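Local coordinates for protein ulvan Lyase-PL25 (Pseudoalteromonas sp. PLSV, PDB 5UAM) that cleaves ulvan, the sulfated cell-wall polysaccharide of green seaweeds, as a beta-propeller lyase of polysaccharide lyase family 25, at residues E62-A67 against F80-S85; I114-H119 against K139-K144. All coordinates share one frame; numbering follows the deposited sequence. Where two conformers were deposited one is given.

Contact 1 of 2, residues E62-A67 against F80-S85; sequences EDPYIA and FRAGIS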
ATOM      1  N   GLU A  62      -6.252  11.816 -11.899  1.00 14.09           N
ATOM      2  CA  GLU A  62      -6.099  11.042 -10.670  1.00 12.08           C
ATOM      3  C   GLU A  62      -7.391  10.323 -10.270  1.00 11.84           C
ATOM      4  O   GLU A  62      -7.538   9.868  -9.124  1.00 12.33           O
ATOM      5  CB  GLU A  62      -5.529  11.886  -9.517  1.00 13.91           C
ATOM      6  CG  GLU A  62      -4.243  12.622  -9.898  1.00 15.05           C
ATOM      7  CD  GLU A  62      -3.473  13.205  -8.732  1.00 14.89           C
ATOM      8  OE1 GLU A  62      -3.333  12.520  -7.697  1.00 15.05           O
ATOM      9  OE2 GLU A  62      -2.966  14.334  -8.897  1.00 16.24           O
ATOM     10  N   ASP A  63      -8.316  10.170 -11.214  1.00 12.70           N
ATOM     11  CA  ASP A  63      -9.550   9.460 -10.905  1.00 12.62           C
ATOM     12  C   ASP A  63      -9.279   7.956 -10.868  1.00 12.20           C
ATOM     13  O   ASP A  63      -8.383   7.456 -11.559  1.00 12.61           O
ATOM     14  CB  ASP A  63     -10.619   9.759 -11.963  1.00 13.50           C
ATOM     15  CG  ASP A  63     -11.093  11.205 -11.963  1.00 15.12           C
ATOM     16  OD1 ASP A  63     -11.005  11.861 -10.898  1.00 14.54           O
ATOM     17  OD2 ASP A  63     -11.561  11.674 -13.037  1.00 16.03           O
ATOM     18  N   PRO A  64     -10.041   7.213 -10.067  1.00 11.88           N
ATOM     19  CA  PRO A  64      -9.840   5.764  -9.981  1.00 11.50           C
ATOM     20  C   PRO A  64     -10.481   5.067 -11.171  1.00 11.71           C
ATOM     21  O   PRO A  64     -11.633   5.342 -11.518  1.00 13.04           O
ATOM     22  CB  PRO A  64     -10.554   5.392  -8.675  1.00 13.64           C
ATOM     23  CG  PRO A  64     -11.630   6.397  -8.565  1.00 12.77           C
ATOM     24  CD  PRO A  64     -11.034   7.684  -9.084  1.00 12.45           C
ATOM     25  N   TYR A  65      -9.727   4.137 -11.764  1.00 11.60           N
ATOM     26  CA  TYR A  65     -10.215   3.312 -12.860  1.00 11.95           C
ATOM     27  C   TYR A  65     -10.139   1.841 -12.473  1.00 12.69           C
ATOM     28  O   TYR A  65      -9.226   1.409 -11.751  1.00 13.57           O
ATOM     29  CB  TYR A  65      -9.405   3.560 -14.143  1.00 13.60           C
ATOM     30  CG  TYR A  65      -9.808   4.843 -14.823  1.00 12.56           C
ATOM     31  CD1 TYR A  65      -9.418   6.077 -14.305  1.00 13.42           C
ATOM     32  CD2 TYR A  65     -10.652   4.836 -15.930  1.00 14.75           C
ATOM     33  CE1 TYR A  65      -9.813   7.262 -14.882  1.00 15.03           C
ATOM     34  CE2 TYR A  65     -11.064   6.030 -16.522  1.00 15.65           C
ATOM     35  CZ  TYR A  65     -10.631   7.241 -15.998  1.00 16.26           C
ATOM     36  OH  TYR A  65     -11.051   8.421 -16.587  1.00 18.31           O
ATOM     37  N   ILE A  66     -11.100   1.065 -12.967  1.00 12.69           N
ATOM     38  CA  ILE A  66     -11.222  -0.339 -12.603  1.00 12.33           C
ATOM     39  C   ILE A  66     -11.487  -1.164 -13.858  1.00 12.05           C
ATOM     40  O   ILE A  66     -12.260  -0.770 -14.732  1.00 14.07           O
ATOM     41  CB  ILE A  66     -12.309  -0.559 -11.539  1.00 14.48           C
ATOM     42  CG1 ILE A  66     -12.417  -2.030 -11.195  1.00 14.13           C
ATOM     43  CG2 ILE A  66     -13.607  -0.002 -11.994  1.00 18.62           C
ATOM     44  CD1 ILE A  66     -13.235  -2.298  -9.928  1.00 19.29           C
ATOM     45  N   ALA A  67     -10.816  -2.303 -13.952  1.00 13.27           N
ATOM     46  CA  ALA A  67     -11.014  -3.254 -15.030  1.00 12.68           C
ATOM     47  C   ALA A  67     -11.106  -4.654 -14.437  1.00 12.72           C
ATOM     48  O   ALA A  67     -10.873  -4.869 -13.246  1.00 12.58           O
ATOM     49  CB  ALA A  67      -9.855  -3.193 -16.041  1.00 14.79           C
ATOM     50  N   PHE A  80     -13.157   1.325 -16.411  1.00 14.76           N
ATOM     51  CA  PHE A  80     -14.227   2.272 -16.174  1.00 13.90           C
ATOM     52  C   PHE A  80     -13.813   3.185 -15.035  1.00 13.84           C
ATOM     53  O   PHE A  80     -13.148   2.754 -14.086  1.00 14.50           O
ATOM     54  CB  PHE A  80     -15.534   1.560 -15.759  1.00 15.68           C
ATOM     55  CG  PHE A  80     -16.069   0.604 -16.783  1.00 16.56           C
ATOM     56  CD1 PHE A  80     -16.788   1.075 -17.853  1.00 20.33           C
ATOM     57  CD2 PHE A  80     -15.879  -0.756 -16.651  1.00 16.41           C
ATOM     58  CE1 PHE A  80     -17.303   0.198 -18.817  1.00 22.69           C
ATOM     59  CE2 PHE A  80     -16.398  -1.622 -17.622  1.00 18.48           C
ATOM     60  CZ  PHE A  80     -17.100  -1.143 -18.673  1.00 20.61           C
ATOM     61  N   ARG A  81     -14.224   4.443 -15.125  1.00 14.18           N
ATOM     62  CA  ARG A  81     -13.974   5.398 -14.050  1.00 13.72           C
ATOM     63  C   ARG A  81     -14.967   5.162 -12.912  1.00 12.74           C
ATOM     64  O   ARG A  81     -16.182   5.121 -13.134  1.00 17.06           O
ATOM     65  CB  ARG A  81     -14.114   6.822 -14.564  1.00 16.16           C
ATOM     66  CG  ARG A  81     -13.818   7.845 -13.475  1.00 15.87           C
ATOM     67  CD  ARG A  81     -13.738   9.254 -13.995  1.00 17.63           C
ATOM     68  NE  ARG A  81     -15.015   9.743 -14.458  1.00 20.63           N
ATOM     69  CZ  ARG A  81     -15.246  11.018 -14.745  1.00 34.77           C
ATOM     70  NH1 ARG A  81     -14.282  11.924 -14.589  1.00 31.62           N
ATOM     71  NH2 ARG A  81     -16.442  11.395 -15.168  1.00 34.53           N
ATOM     72  N   ALA A  82     -14.452   5.040 -11.679  1.00 13.02           N
ATOM     73  CA  ALA A  82     -15.297   4.729 -10.528  1.00 13.52           C
ATOM     74  C   ALA A  82     -15.656   5.941  -9.674  1.00 15.18           C
ATOM     75  O   ALA A  82     -16.522   5.821  -8.804  1.00 16.26           O
ATOM     76  CB  ALA A  82     -14.599   3.685  -9.637  1.00 14.15           C
ATOM     77  N   GLY A  83     -15.019   7.089  -9.879  1.00 15.16           N
ATOM     78  CA  GLY A  83     -15.267   8.255  -9.039  1.00 14.58           C
ATOM     79  C   GLY A  83     -14.471   9.436  -9.540  1.00 13.82           C
ATOM     80  O   GLY A  83     -13.724   9.332 -10.513  1.00 14.68           O
ATOM     81  N   ILE A  84     -14.649  10.570  -8.860  1.00 14.38           N
ATOM     82  CA  ILE A  84     -14.079  11.847  -9.265  0.67 14.17           C
ATOM     83  C   ILE A  84     -13.244  12.371  -8.106  1.00 14.82           C
ATOM     84  O   ILE A  84     -13.781  12.746  -7.060  1.00 16.74           O
ATOM     85  CB  ILE A  84     -15.161  12.851  -9.685  0.67 16.88           C
ATOM     86  CG1 ILE A  84     -15.925  12.310 -10.902  0.67 21.99           C
ATOM     87  CG2 ILE A  84     -14.540  14.225  -9.971  0.67 18.79           C
ATOM     88  CD1 ILE A  84     -17.104  13.157 -11.317  0.67 23.49           C
ATOM     89  N   SER A  85     -11.934  12.423  -8.305  1.00 13.92           N
ATOM     90  CA  SER A  85     -11.006  12.853  -7.272  1.00 14.48           C
ATOM     91  C   SER A  85     -10.746  14.354  -7.305  1.00 15.31           C
ATOM     92  O   SER A  85     -10.464  14.935  -8.359  1.00 15.91           O
ATOM     93  CB  SER A  85      -9.662  12.155  -7.451  1.00 15.77           C
ATOM     94  OG  SER A  85      -8.739  12.655  -6.493  1.00 15.50           O
TER
HETATM   95  O   HOH W   1      -7.044  10.612  -6.522  1.00 13.40           O
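D63 reaches over to R81 and to the backbone of S85, splitting its carboxylate between the two. With CG anti to the carbonyl carbon (chi1 -67°), this rotation brings the carboxylate up against the R81 side chain. D63 OD1 accepts S85 N at 2.8 Å in a nearly straight bond on the anti side of the carboxylate, and also takes a salt bridge from R89. D63 OD2 is met from above the carboxylate plane by R81 NH1 at 3.1 Å, while the same oxygen lies near the plane of the guanidinium, at its edge; the two planes are 62° apart. An alanine here would probably leave S85 N and the guanidinium of R81 without this acceptor, and set the arginine tip free to swing. R81 holds CG anti to the backbone N (chi1 -178°) and bends at chi3, so that its chain passes the ring of Y65 before turning to the aspartate. R81 CB sits over one face of that ring, 4.0 Å from the centroid, a CH-pi contact. The two segments belong to the antiparallel hairpin of strands 64-70 and 75-81, the outer pair of one four-stranded propeller blade: Y65 and R81 form a non-hydrogen-bonded pair, and I66 and F80 a hydrogen-bonded one, joined by I66 N to F80 O at 2.9 Å and F80 N to I66 O at 2.8 Å. Past the paired residues, A82 N donates to P64 O at 2.8 Å, and P64 CD packs on the G83 carbonyl. A water bridges E62 O and S85 OG, the latter also bonded to L87 N. The E62 carboxylate turns away to the backbone N-H groups of D97 and N98, N98 being assigned to substrate binding.

Contact 2 of 2, residues I114-H119 against K139-K144; sequences IFYGGH and KHAVSK. With PO4 (phosphate ion), chain E.
Y116 has CG between the backbone N and the carbonyl carbon (chi1 72°), which swings the ring across to K139, its face meeting K139 CB 3.8 Å from the centroid. K139 CG, anti to the carbonyl carbon (chi1 -70°), sends the rest of the lysine on past the ring; K139 CD crosses near the hydroxyl end, 3.6 Å from Y116 OH, which is hydrogen-bonded to I84 N, and Y116 CE1 meets the methyl of A141. On the other face F115 and H140 run in the same direction, ring beside ring, as an offset stack with centroids 4.4 Å apart and planes at 23°; F115 CE1 stands over the centre of the imidazole. H140 ND1 is bonded to N157 and NE2 to H113, which fixes the rotation of the ring. Strands 112-116 and 139-143, the central antiparallel pair of a four-stranded propeller blade, are joined at both hydrogen-bonded pairs, I114 with A141 and Y116 with K139; A141 N reaches I114 O at 2.8 Å. G117 has a positive phi, where a side chain would collide with the carbonyl oxygen of Y116. H119, assigned to substrate binding, donates from NE2 to phosphate O4 at 2.6 Å, and D97 OD2 is hydrogen-bonded to H119 ND1, gripping the imidazole at both nitrogens. The ion, probably from the crystallisation liquor and also bound by H99, R180, H184 and Y222, is consistent with a site taking an anionic substrate group.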
ATOM      1  N   ILE A 114     -14.580   1.065  -3.825  1.00 11.89           N
ATOM      2  CA  ILE A 114     -13.343   1.740  -4.179  1.00 11.36           C
ATOM      3  C   ILE A 114     -13.172   2.914  -3.216  1.00 12.29           C
ATOM      4  O   ILE A 114     -14.044   3.779  -3.118  1.00 12.52           O
ATOM      5  CB  ILE A 114     -13.341   2.205  -5.649  1.00 11.29           C
ATOM      6  CG1 ILE A 114     -13.325   0.989  -6.589  1.00 14.00           C
ATOM      7  CG2 ILE A 114     -12.165   3.138  -5.929  1.00 13.91           C
ATOM      8  CD1 ILE A 114     -12.028   0.253  -6.647  1.00 19.86           C
ATOM      9  N   PHE A 115     -12.074   2.917  -2.470  1.00 11.88           N
ATOM     10  CA  PHE A 115     -11.700   4.022  -1.598  1.00 10.24           C
ATOM     11  C   PHE A 115     -10.582   4.789  -2.295  1.00 11.22           C
ATOM     12  O   PHE A 115      -9.663   4.174  -2.835  1.00 12.69           O
ATOM     13  CB  PHE A 115     -11.230   3.462  -0.250  1.00 12.35           C
ATOM     14  CG  PHE A 115     -12.248   2.581   0.409  1.00 11.50           C
ATOM     15  CD1 PHE A 115     -13.239   3.109   1.216  1.00 12.97           C
ATOM     16  CD2 PHE A 115     -12.224   1.226   0.207  1.00 11.95           C
ATOM     17  CE1 PHE A 115     -14.177   2.294   1.829  1.00 12.89           C
ATOM     18  CE2 PHE A 115     -13.165   0.401   0.814  1.00 13.01           C
ATOM     19  CZ  PHE A 115     -14.137   0.940   1.621  1.00 13.29           C
ATOM     20  N   TYR A 116     -10.680   6.111  -2.336  1.00 10.95           N
ATOM     21  CA  TYR A 116      -9.790   6.865  -3.211  1.00 11.68           C
ATOM     22  C   TYR A 116      -9.850   8.350  -2.871  1.00 10.98           C
ATOM     23  O   TYR A 116     -10.703   8.804  -2.107  1.00 11.91           O
ATOM     24  CB  TYR A 116     -10.217   6.674  -4.671  1.00 11.35           C
ATOM     25  CG  TYR A 116     -11.505   7.396  -5.018  1.00 11.56           C
ATOM     26  CD1 TYR A 116     -12.748   6.873  -4.670  1.00 12.48           C
ATOM     27  CD2 TYR A 116     -11.486   8.625  -5.662  1.00 12.37           C
ATOM     28  CE1 TYR A 116     -13.919   7.552  -4.971  1.00 11.64           C
ATOM     29  CE2 TYR A 116     -12.647   9.308  -5.955  1.00 14.11           C
ATOM     30  CZ  TYR A 116     -13.859   8.774  -5.602  1.00 12.23           C
ATOM     31  OH  TYR A 116     -15.015   9.468  -5.902  1.00 14.70           O
ATOM     32  N   GLY A 117      -8.944   9.114  -3.463  1.00 11.07           N
ATOM     33  CA  GLY A 117      -9.095  10.547  -3.564  1.00 12.87           C
ATOM     34  C   GLY A 117      -8.496  11.381  -2.443  1.00 11.50           C
ATOM     35  O   GLY A 117      -8.394  12.596  -2.604  1.00 13.52           O
ATOM     36  N   GLY A 118      -8.122  10.796  -1.313  1.00 12.28           N
ATOM     37  CA  GLY A 118      -7.749  11.587  -0.150  1.00 12.85           C
ATOM     38  C   GLY A 118      -6.260  11.857  -0.028  1.00 13.22           C
ATOM     39  O   GLY A 118      -5.436  10.963  -0.203  1.00 13.44           O
ATOM     40  N   HIS A 119      -5.929  13.100   0.330  1.00 12.97           N
ATOM     41  CA  HIS A 119      -4.607  13.414   0.848  1.00 13.14           C
ATOM     42  C   HIS A 119      -4.739  14.266   2.094  1.00 12.75           C
ATOM     43  O   HIS A 119      -4.038  15.267   2.285  1.00 15.02           O
ATOM     44  CB  HIS A 119      -3.692  14.035  -0.198  1.00 13.27           C
ATOM     45  CG  HIS A 119      -2.245  14.010   0.178  1.00 13.11           C
ATOM     46  ND1 HIS A 119      -1.270  14.523  -0.647  1.00 15.10           N
ATOM     47  CD2 HIS A 119      -1.599  13.502   1.257  1.00 14.06           C
ATOM     48  CE1 HIS A 119      -0.085  14.360  -0.082  1.00 16.92           C
ATOM     49  NE2 HIS A 119      -0.256  13.733   1.068  1.00 15.64           N
ATOM     50  N   LYS A 139     -12.598   9.571  -0.201  1.00 11.93           N
ATOM     51  CA  LYS A 139     -13.881   9.251  -0.818  1.00 12.88           C
ATOM     52  C   LYS A 139     -14.081   7.747  -0.912  1.00 11.27           C
ATOM     53  O   LYS A 139     -13.150   6.948  -0.804  1.00 11.78           O
ATOM     54  CB  LYS A 139     -13.989   9.865  -2.211  1.00 11.82           C
ATOM     55  CG  LYS A 139     -14.125  11.370  -2.190  1.00 14.03           C
ATOM     56  CD  LYS A 139     -13.949  11.975  -3.584  1.00 16.77           C
ATOM     57  CE  LYS A 139     -14.145  13.472  -3.555  1.00 18.65           C
ATOM     58  NZ  LYS A 139     -15.596  13.822  -3.357  1.00 21.82           N
ATOM     59  N   HIS A 140     -15.341   7.369  -1.140  1.00 12.47           N
ATOM     60  CA  HIS A 140     -15.736   5.966  -1.144  1.00 12.42           C
ATOM     61  C   HIS A 140     -16.833   5.822  -2.183  1.00 12.81           C
ATOM     62  O   HIS A 140     -17.897   6.440  -2.053  1.00 14.21           O
ATOM     63  CB  HIS A 140     -16.238   5.580   0.241  1.00 12.83           C
ATOM     64  CG  HIS A 140     -16.814   4.204   0.357  1.00 12.74           C
ATOM     65  ND1 HIS A 140     -17.616   3.837   1.423  1.00 13.39           N
ATOM     66  CD2 HIS A 140     -16.713   3.112  -0.433  1.00 12.59           C
ATOM     67  CE1 HIS A 140     -17.980   2.576   1.279  1.00 13.69           C
ATOM     68  NE2 HIS A 140     -17.444   2.117   0.163  1.00 13.72           N
ATOM     69  N   ALA A 141     -16.573   5.031  -3.215  1.00 11.56           N
ATOM     70  CA  ALA A 141     -17.540   4.715  -4.247  1.00 12.57           C
ATOM     71  C   ALA A 141     -17.895   3.241  -4.165  1.00 13.10           C
ATOM     72  O   ALA A 141     -17.114   2.409  -3.701  1.00 13.05           O
ATOM     73  CB  ALA A 141     -16.981   5.029  -5.630  1.00 14.85           C
ATOM     74  N   VAL A 142     -19.087   2.901  -4.651  1.00 12.59           N
ATOM     75  CA  VAL A 142     -19.517   1.506  -4.649  1.00 13.48           C
ATOM     76  C   VAL A 142     -20.193   1.196  -5.978  1.00 12.20           C
ATOM     77  O   VAL A 142     -20.861   2.044  -6.576  1.00 13.97           O
ATOM     78  CB  VAL A 142     -20.450   1.200  -3.456  1.00 13.73           C
ATOM     79  CG1 VAL A 142     -21.756   1.925  -3.591  1.00 16.90           C
ATOM     80  CG2 VAL A 142     -20.663  -0.312  -3.318  1.00 15.01           C
ATOM     81  N   SER A 143     -20.020  -0.035  -6.443  1.00 13.02           N
ATOM     82  CA  SER A 143     -20.692  -0.420  -7.678  1.00 12.88           C
ATOM     83  C   SER A 143     -22.205  -0.386  -7.485  1.00 14.49           C
ATOM     84  O   SER A 143     -22.716  -0.661  -6.396  1.00 14.61           O
ATOM     85  CB  SER A 143     -20.219  -1.797  -8.146  1.00 14.58           C
ATOM     86  OG  SER A 143     -20.577  -2.838  -7.257  1.00 15.01           O
ATOM     87  N   LYS A 144     -22.930  -0.015  -8.550  1.00 14.81           N
ATOM     88  CA  LYS A 144     -24.389   0.052  -8.453  1.00 15.68           C
ATOM     89  C   LYS A 144     -25.008  -1.331  -8.363  1.00 16.47           C
ATOM     90  O   LYS A 144     -26.095  -1.487  -7.785  1.00 18.17           O
ATOM     91  CB  LYS A 144     -24.961   0.802  -9.642  1.00 17.45           C
ATOM     92  CG  LYS A 144     -24.666   2.266  -9.567  1.00 20.60           C
ATOM     93  CD  LYS A 144     -25.522   3.035 -10.535  1.00 22.29           C
ATOM     94  CE  LYS A 144     -25.334   4.524 -10.343  1.00 30.96           C
ATOM     95  NZ  LYS A 144     -26.275   5.288 -11.217  1.00 35.77           N
TER
HETATM   96  P   PO4 E 503       2.879  12.286   2.823  1.00 17.21           P
HETATM   97  O1  PO4 E 503       3.845  13.441   2.995  1.00 23.07           O
HETATM   98  O2  PO4 E 503       2.985  11.353   3.959  1.00 16.54           O
HETATM   99  O3  PO4 E 503       3.302  11.602   1.545  1.00 22.87           O
HETATM  100  O4  PO4 E 503       1.469  12.864   2.753  1.00 20.10           O

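Overall arrangement
Both contacts are antiparallel strand pairings of neighbouring propeller blades, their centres about 9 Å apart. Contact 1 joins the outer hairpin of its blade; it combines buried P64 and I66 with exposed R81 and I84, and a salt bridge and a bridging water supplement the backbone bonds. Contact 2 joins the two middle strands of the next blade; it is more uniformly buried and adds an offset ring stack to its backbone bonds. Both have a CH-pi contact, but contact 2 has no salt bridge. The blades meet where Y116 OH lies 3.2 Å from I84 N and A82 O packs on A141 CB. Segments 62-67 and 114-119 both extend to the substrate site, through E62 and H119.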